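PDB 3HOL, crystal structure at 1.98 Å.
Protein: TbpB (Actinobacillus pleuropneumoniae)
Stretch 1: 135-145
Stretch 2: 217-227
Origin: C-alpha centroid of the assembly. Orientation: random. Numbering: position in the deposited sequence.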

ATOM      1  N   ASN A 135      27.584 -29.354  -1.228  1.00 25.74           N
ATOM      2  CA  ASN A 135      28.866 -29.475  -1.918  1.00 28.53           C
ATOM      3  C   ASN A 135      30.080 -29.369  -0.999  1.00 29.61           C
ATOM      4  O   ASN A 135      30.256 -28.364  -0.294  1.00 28.38           O
ATOM      5  CB  ASN A 135      28.959 -28.464  -3.050  1.00 28.56           C
ATOM      6  CG  ASN A 135      27.999 -28.778  -4.168  1.00 31.40           C
ATOM      7  OD1 ASN A 135      28.005 -29.882  -4.720  1.00 34.00           O
ATOM      8  ND2 ASN A 135      27.146 -27.823  -4.496  1.00 31.88           N
ATOM      9  N   ASN A 136      30.914 -30.417  -1.005  1.00 31.38           N
ATOM     10  CA  ASN A 136      32.147 -30.429  -0.213  1.00 33.01           C
ATOM     11  C   ASN A 136      33.007 -29.205  -0.412  1.00 33.07           C
ATOM     12  O   ASN A 136      33.647 -28.741   0.521  1.00 33.29           O
ATOM     13  CB  ASN A 136      32.989 -31.680  -0.508  1.00 34.48           C
ATOM     14  CG  ASN A 136      32.700 -32.834   0.472  1.00 37.81           C
ATOM     15  OD1 ASN A 136      31.875 -32.708   1.393  1.00 41.76           O
ATOM     16  ND2 ASN A 136      33.387 -33.968   0.271  1.00 40.02           N
ATOM     17  N   GLU A 137      33.002 -28.680  -1.630  1.00 33.40           N
ATOM     18  CA  GLU A 137      33.798 -27.512  -1.988  1.00 33.81           C
ATOM     19  C   GLU A 137      33.354 -26.286  -1.180  1.00 32.92           C
ATOM     20  O   GLU A 137      34.197 -25.480  -0.779  1.00 32.49           O
ATOM     21  CB  GLU A 137      33.654 -27.236  -3.495  1.00 34.59           C
ATOM     22  CG  GLU A 137      34.732 -26.359  -4.116  1.00 38.86           C
ATOM     23  CD  GLU A 137      34.660 -24.889  -3.669  1.00 44.12           C
ATOM     24  OE1 GLU A 137      33.533 -24.358  -3.470  1.00 46.17           O
ATOM     25  OE2 GLU A 137      35.743 -24.272  -3.506  1.00 44.62           O
ATOM     26  N   GLU A 138      32.039 -26.158  -0.939  1.00 30.66           N
ATOM     27  CA  GLU A 138      31.488 -24.969  -0.285  1.00 28.94           C
ATOM     28  C   GLU A 138      32.052 -24.744   1.112  1.00 27.85           C
ATOM     29  O   GLU A 138      32.210 -23.598   1.533  1.00 28.20           O
ATOM     30  CB  GLU A 138      29.956 -25.014  -0.260  1.00 29.20           C
ATOM     31  CG  GLU A 138      29.273 -23.746   0.300  1.00 29.04           C
ATOM     32  CD  GLU A 138      29.534 -22.479  -0.522  1.00 32.10           C
ATOM     33  OE1 GLU A 138      30.040 -22.555  -1.664  1.00 33.66           O
ATOM     34  OE2 GLU A 138      29.236 -21.381  -0.021  1.00 32.98           O
ATOM     35  N   GLY A 139      32.378 -25.832   1.807  1.00 25.92           N
ATOM     36  CA  GLY A 139      33.012 -25.771   3.112  1.00 24.58           C
ATOM     37  C   GLY A 139      32.134 -25.276   4.255  1.00 22.99           C
ATOM     38  O   GLY A 139      32.626 -24.635   5.182  1.00 23.53           O
ATOM     39  N   ARG A 140      30.853 -25.602   4.210  1.00 22.74           N
ATOM     40  CA  ARG A 140      29.940 -25.245   5.299  1.00 22.39           C
ATOM     41  C   ARG A 140      30.266 -26.075   6.530  1.00 22.98           C
ATOM     42  O   ARG A 140      30.804 -27.179   6.403  1.00 22.72           O
ATOM     43  CB  ARG A 140      28.485 -25.361   4.869  1.00 22.26           C
ATOM     44  CG  ARG A 140      28.081 -24.161   3.996  1.00 22.38           C
ATOM     45  CD  ARG A 140      26.674 -24.223   3.468  1.00 19.50           C
ATOM     46  NE  ARG A 140      26.458 -23.058   2.622  1.00 17.93           N
ATOM     47  CZ  ARG A 140      25.279 -22.602   2.222  1.00 16.87           C
ATOM     48  NH1 ARG A 140      24.136 -23.213   2.552  1.00 13.61           N
ATOM     49  NH2 ARG A 140      25.242 -21.527   1.443  1.00 19.78           N
ATOM     50  N   PRO A 141      29.980 -25.528   7.726  1.00 22.55           N
ATOM     51  CA  PRO A 141      30.453 -26.154   8.965  1.00 22.13           C
ATOM     52  C   PRO A 141      29.665 -27.407   9.345  1.00 21.10           C
ATOM     53  O   PRO A 141      28.457 -27.454   9.209  1.00 20.52           O
ATOM     54  CB  PRO A 141      30.253 -25.050  10.026  1.00 22.22           C
ATOM     55  CG  PRO A 141      29.713 -23.845   9.300  1.00 22.52           C
ATOM     56  CD  PRO A 141      29.124 -24.361   8.010  1.00 22.67           C
ATOM     57  N   ASN A 142      30.365 -28.406   9.861  1.00 20.45           N
ATOM     58  CA  ASN A 142      29.737 -29.625  10.294  1.00 20.49           C
ATOM     59  C   ASN A 142      29.234 -29.547  11.751  1.00 20.25           C
ATOM     60  O   ASN A 142      28.080 -29.919  12.055  1.00 21.04           O
ATOM     61  CB  ASN A 142      30.757 -30.754  10.125  1.00 21.09           C
ATOM     62  CG  ASN A 142      30.705 -31.379   8.761  1.00 21.20           C
ATOM     63  OD1 ASN A 142      29.734 -31.256   8.031  1.00 22.75           O
ATOM     64  ND2 ASN A 142      31.762 -32.083   8.413  1.00 28.09           N
ATOM     65  N   TYR A 143      30.092 -29.063  12.642  1.00 18.87           N
ATOM     66  CA  TYR A 143      29.823 -29.125  14.073  1.00 19.80           C
ATOM     67  C   TYR A 143      30.035 -27.800  14.794  1.00 19.38           C
ATOM     68  O   TYR A 143      31.162 -27.359  14.961  1.00 20.54           O
ATOM     69  CB  TYR A 143      30.670 -30.241  14.721  1.00 18.77           C
ATOM     70  CG  TYR A 143      30.634 -31.563  13.958  1.00 18.30           C
ATOM     71  CD1 TYR A 143      29.438 -32.253  13.789  1.00 18.74           C
ATOM     72  CD2 TYR A 143      31.809 -32.125  13.409  1.00 17.88           C
ATOM     73  CE1 TYR A 143      29.402 -33.498  13.116  1.00 21.69           C
ATOM     74  CE2 TYR A 143      31.775 -33.356  12.691  1.00 16.97           C
ATOM     75  CZ  TYR A 143      30.564 -34.042  12.572  1.00 20.51           C
ATOM     76  OH  TYR A 143      30.469 -35.237  11.869  1.00 20.75           O
ATOM     77  N   LEU A 144      28.941 -27.164  15.233  1.00 19.35           N
ATOM     78  CA  LEU A 144      29.020 -25.912  16.031  1.00 18.47           C
ATOM     79  C   LEU A 144      27.956 -25.938  17.134  1.00 18.64           C
ATOM     80  O   LEU A 144      26.974 -25.170  17.141  1.00 17.33           O
ATOM     81  CB  LEU A 144      28.872 -24.664  15.149  1.00 18.66           C
ATOM     82  CG  LEU A 144      29.962 -24.319  14.137  1.00 20.30           C
ATOM     83  CD1 LEU A 144      29.446 -23.311  13.082  1.00 22.13           C
ATOM     84  CD2 LEU A 144      31.253 -23.795  14.840  1.00 18.76           C
ATOM     85  N   ASN A 145      28.150 -26.863  18.062  1.00 18.67           N
ATOM     86  CA  ASN A 145      27.144 -27.169  19.071  1.00 18.91           C
ATOM     87  C   ASN A 145      26.912 -26.009  20.051  1.00 18.24           C
ATOM     88  O   ASN A 145      25.885 -25.979  20.709  1.00 18.12           O
ATOM     89  CB  ASN A 145      27.514 -28.452  19.841  1.00 18.82           C
ATOM     90  CG  ASN A 145      27.377 -29.738  19.000  1.00 21.39           C
ATOM     91  OD1 ASN A 145      26.553 -29.851  18.067  1.00 20.60           O
ATOM     92  ND2 ASN A 145      28.166 -30.736  19.371  1.00 22.45           N
ATOM     93  N   ASN A 217      34.153 -11.983   3.091  1.00 24.69           N
ATOM     94  CA  ASN A 217      34.845 -13.285   3.034  1.00 26.95           C
ATOM     95  C   ASN A 217      33.978 -14.454   3.520  1.00 26.58           C
ATOM     96  O   ASN A 217      33.544 -14.477   4.670  1.00 27.03           O
ATOM     97  CB  ASN A 217      36.142 -13.244   3.844  1.00 27.32           C
ATOM     98  CG  ASN A 217      37.125 -12.214   3.319  1.00 31.25           C
ATOM     99  OD1 ASN A 217      37.244 -12.002   2.111  1.00 34.05           O
ATOM    100  ND2 ASN A 217      37.834 -11.551   4.240  1.00 35.29           N
ATOM    101  N   LYS A 218      33.751 -15.411   2.635  1.00 26.48           N
ATOM    102  CA  LYS A 218      33.002 -16.614   2.947  1.00 27.09           C
ATOM    103  C   LYS A 218      33.698 -17.492   3.993  1.00 26.90           C
ATOM    104  O   LYS A 218      33.048 -18.048   4.884  1.00 26.39           O
ATOM    105  CB  LYS A 218      32.785 -17.384   1.658  1.00 27.56           C
ATOM    106  CG  LYS A 218      31.613 -18.318   1.647  1.00 28.12           C
ATOM    107  CD  LYS A 218      31.450 -18.938   0.258  1.00 29.83           C
ATOM    108  CE  LYS A 218      30.333 -18.237  -0.518  1.00 29.68           C
ATOM    109  NZ  LYS A 218      29.751 -19.174  -1.502  1.00 28.42           N
ATOM    110  N   GLY A 219      35.020 -17.604   3.888  1.00 26.74           N
ATOM    111  CA  GLY A 219      35.796 -18.471   4.775  1.00 27.38           C
ATOM    112  C   GLY A 219      35.467 -19.924   4.527  1.00 27.54           C
ATOM    113  O   GLY A 219      34.921 -20.273   3.487  1.00 27.39           O
ATOM    114  N   LYS A 220      35.761 -20.784   5.486  1.00 28.63           N
ATOM    115  CA  LYS A 220      35.514 -22.227   5.275  1.00 29.77           C
ATOM    116  C   LYS A 220      35.447 -22.943   6.624  1.00 29.67           C
ATOM    117  O   LYS A 220      35.980 -22.443   7.603  1.00 30.06           O
ATOM    118  CB  LYS A 220      36.598 -22.852   4.379  1.00 29.97           C
ATOM    119  CG  LYS A 220      36.273 -24.283   3.957  1.00 33.74           C
ATOM    120  CD  LYS A 220      37.431 -25.052   3.317  1.00 39.60           C
ATOM    121  CE  LYS A 220      37.297 -26.552   3.638  1.00 40.52           C
ATOM    122  NZ  LYS A 220      36.134 -27.185   2.929  1.00 43.96           N
ATOM    123  N   GLY A 221      34.771 -24.091   6.673  1.00 30.36           N
ATOM    124  CA  GLY A 221      34.697 -24.884   7.910  1.00 31.64           C
ATOM    125  C   GLY A 221      34.008 -24.142   9.045  1.00 32.34           C
ATOM    126  O   GLY A 221      32.955 -23.530   8.832  1.00 32.04           O
ATOM    127  N   GLU A 222      34.619 -24.170  10.235  1.00 32.61           N
ATOM    128  CA  GLU A 222      34.055 -23.551  11.442  1.00 32.83           C
ATOM    129  C   GLU A 222      33.905 -22.021  11.374  1.00 31.68           C
ATOM    130  O   GLU A 222      33.069 -21.427  12.076  1.00 31.60           O
ATOM    131  CB  GLU A 222      34.882 -23.927  12.669  1.00 33.75           C
ATOM    132  CG  GLU A 222      34.758 -25.393  13.036  1.00 37.81           C
ATOM    133  CD  GLU A 222      35.215 -25.691  14.461  1.00 42.20           C
ATOM    134  OE1 GLU A 222      34.898 -24.908  15.390  1.00 43.82           O
ATOM    135  OE2 GLU A 222      35.884 -26.729  14.646  1.00 45.73           O
ATOM    136  N   SER A 223      34.714 -21.397  10.530  1.00 29.45           N
ATOM    137  CA  SER A 223      34.658 -19.969  10.354  1.00 27.87           C
ATOM    138  C   SER A 223      33.824 -19.547   9.106  1.00 25.49           C
ATOM    139  O   SER A 223      33.858 -18.393   8.719  1.00 26.00           O
ATOM    140  CB  SER A 223      36.093 -19.401  10.294  1.00 27.85           C
ATOM    141  OG  SER A 223      36.641 -19.515   8.986  1.00 30.13           O
ATOM    142  N   TYR A 224      33.104 -20.478   8.482  1.00 22.55           N
ATOM    143  CA  TYR A 224      32.270 -20.169   7.320  1.00 19.30           C
ATOM    144  C   TYR A 224      31.306 -19.031   7.659  1.00 17.93           C
ATOM    145  O   TYR A 224      30.658 -19.033   8.715  1.00 16.16           O
ATOM    146  CB  TYR A 224      31.492 -21.392   6.862  1.00 18.81           C
ATOM    147  CG  TYR A 224      30.699 -21.209   5.577  1.00 18.82           C
ATOM    148  CD1 TYR A 224      31.249 -21.527   4.343  1.00 17.63           C
ATOM    149  CD2 TYR A 224      29.379 -20.732   5.594  1.00 14.91           C
ATOM    150  CE1 TYR A 224      30.506 -21.369   3.149  1.00 16.52           C
ATOM    151  CE2 TYR A 224      28.650 -20.564   4.418  1.00 13.31           C
ATOM    152  CZ  TYR A 224      29.214 -20.891   3.203  1.00 17.35           C
ATOM    153  OH  TYR A 224      28.489 -20.736   2.041  1.00 16.64           O
ATOM    154  N   ASN A 225      31.190 -18.094   6.731  1.00 15.85           N
ATOM    155  CA  ASN A 225      30.388 -16.894   6.914  1.00 14.50           C
ATOM    156  C   ASN A 225      29.171 -16.985   5.997  1.00 13.88           C
ATOM    157  O   ASN A 225      29.308 -16.958   4.772  1.00 13.17           O
ATOM    158  CB  ASN A 225      31.269 -15.652   6.637  1.00 15.05           C
ATOM    159  CG  ASN A 225      30.452 -14.384   6.433  1.00 14.26           C
ATOM    160  OD1 ASN A 225      29.335 -14.274   6.923  1.00 14.03           O
ATOM    161  ND2 ASN A 225      30.994 -13.435   5.699  1.00 13.48           N
ATOM    162  N   PHE A 226      27.978 -17.161   6.576  1.00 12.39           N
ATOM    163  CA  PHE A 226      26.740 -17.293   5.781  1.00 12.10           C
ATOM    164  C   PHE A 226      26.251 -15.986   5.089  1.00 12.22           C
ATOM    165  O   PHE A 226      25.309 -16.029   4.283  1.00 13.08           O
ATOM    166  CB  PHE A 226      25.626 -17.865   6.664  1.00 10.54           C
ATOM    167  CG  PHE A 226      25.727 -19.350   6.815  1.00 13.49           C
ATOM    168  CD1 PHE A 226      25.185 -20.200   5.851  1.00 12.59           C
ATOM    169  CD2 PHE A 226      26.459 -19.904   7.875  1.00 11.71           C
ATOM    170  CE1 PHE A 226      25.330 -21.608   5.972  1.00 13.82           C
ATOM    171  CE2 PHE A 226      26.597 -21.280   8.000  1.00 15.32           C
ATOM    172  CZ  PHE A 226      26.034 -22.136   7.063  1.00 13.38           C
ATOM    173  N   PHE A 227      26.869 -14.855   5.444  1.00 10.44           N
ATOM    174  CA  PHE A 227      26.336 -13.504   5.124  1.00 11.07           C
ATOM    175  C   PHE A 227      27.339 -12.712   4.282  1.00 10.98           C
ATOM    176  O   PHE A 227      27.623 -11.541   4.581  1.00  9.29           O
ATOM    177  CB  PHE A 227      26.059 -12.739   6.445  1.00  9.22           C
ATOM    178  CG  PHE A 227      25.373 -13.601   7.502  1.00 11.52           C
ATOM    179  CD1 PHE A 227      24.034 -13.915   7.378  1.00 10.43           C
ATOM    180  CD2 PHE A 227      26.096 -14.110   8.598  1.00 13.68           C
ATOM    181  CE1 PHE A 227      23.383 -14.729   8.317  1.00 11.19           C
ATOM    182  CE2 PHE A 227      25.463 -14.931   9.541  1.00 12.58           C
ATOM    183  CZ  PHE A 227      24.102 -15.238   9.397  1.00 11.90           C
TER
HETATM  184  O   HOH W   1      34.108 -21.776   1.454  1.00 34.81           O

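Two irregular stretches of one chain, at least 78 residues apart in sequence wherever they touch, bury 578 Å² between them, counting both sides. With no strand pairing to align them, the contact rests on one direct backbone hydrogen bond, a bridging water, and side chains gathered around Tyr224.

The backbone link is Gly221 N to Gly139 O, at 2.7 Å with an N-H...O angle of 140°: short, though not linear. It lies where the chains run close, the CA atoms of Gly139 and Lys220 being 4.8 Å apart and those of Pro141 and Gly221 4.6 Å. Glycine suits position 139 on two counts. Its phi of 71° is positive, and an ideal CB would point toward the other stretch and sit 2.3 Å from Lys220 CG, a clash. Gly221 also has positive phi (62°), but a CB there would point away, so its case rests on backbone conformation. Its carbonyl is used too, because Gly221 O accepts from Tyr224 N at 3.1 Å, within its own stretch.

A second backbone connection runs through water 1, which donates to Glu138 O at 2.6 Å and to Gly219 O at 2.7 Å. Two carbonyls cannot bond to each other directly; the water supplies both protons and satisfies one acceptor from each stretch.

Charge pairing comes from Glu138 and Lys218. The CB of Glu138 points sideways, but chi1 of -175° and chi2 of 63° bring the carboxylate nearer the other stretch, where OE2 receives a hydrogen bond from Lys218 NZ at 2.7 Å as part of a salt bridge. The position of OE2 needs caution: it lies 2.3 Å from Tyr224 OH, too short for a hydrogen bond and best read as a clash in the model.

Tyr224 is buried and has the largest covered area of either stretch, 74 Å². With chi1 at -174°, its CB directed toward the other stretch, it meets Arg140 in two ways. Arg140 CG lies 3.6 Å from the Tyr224 ring centroid, 16° off the normal, a CH-pi contact over one face. Farther along, Arg140 NE donates to Tyr224 OH at 3.1 Å with an angle of 154°, near the guanidinium plane, although the hydroxyl's place shares the uncertainty of the clash. The long arginine, with chi2 and chi3 both t (177° and -178°), thus places one methylene, CG, over the ring and a donor, NE, at its hydroxyl. Phe226 CE1 covers one guanidinium face, 3.8 Å from Arg140 NE, while Arg140 NH1 and NH2 are hydrogen-bonded elsewhere in the structure.

Pro141, buried and without an amide hydrogen to satisfy, adds apolar packing: its CG is 3.9 Å from Tyr224 CB, and its CD is 3.9 Å from Phe226 CZ. Leu144, its CB pointing toward the other stretch, brings CD2 to 3.9 Å from Glu222 OE1, and Lys220 NZ comes within 3.8 Å of Asn136 O; neither is a hydrogen bond. These contacts contribute coverage rather than polar pairing.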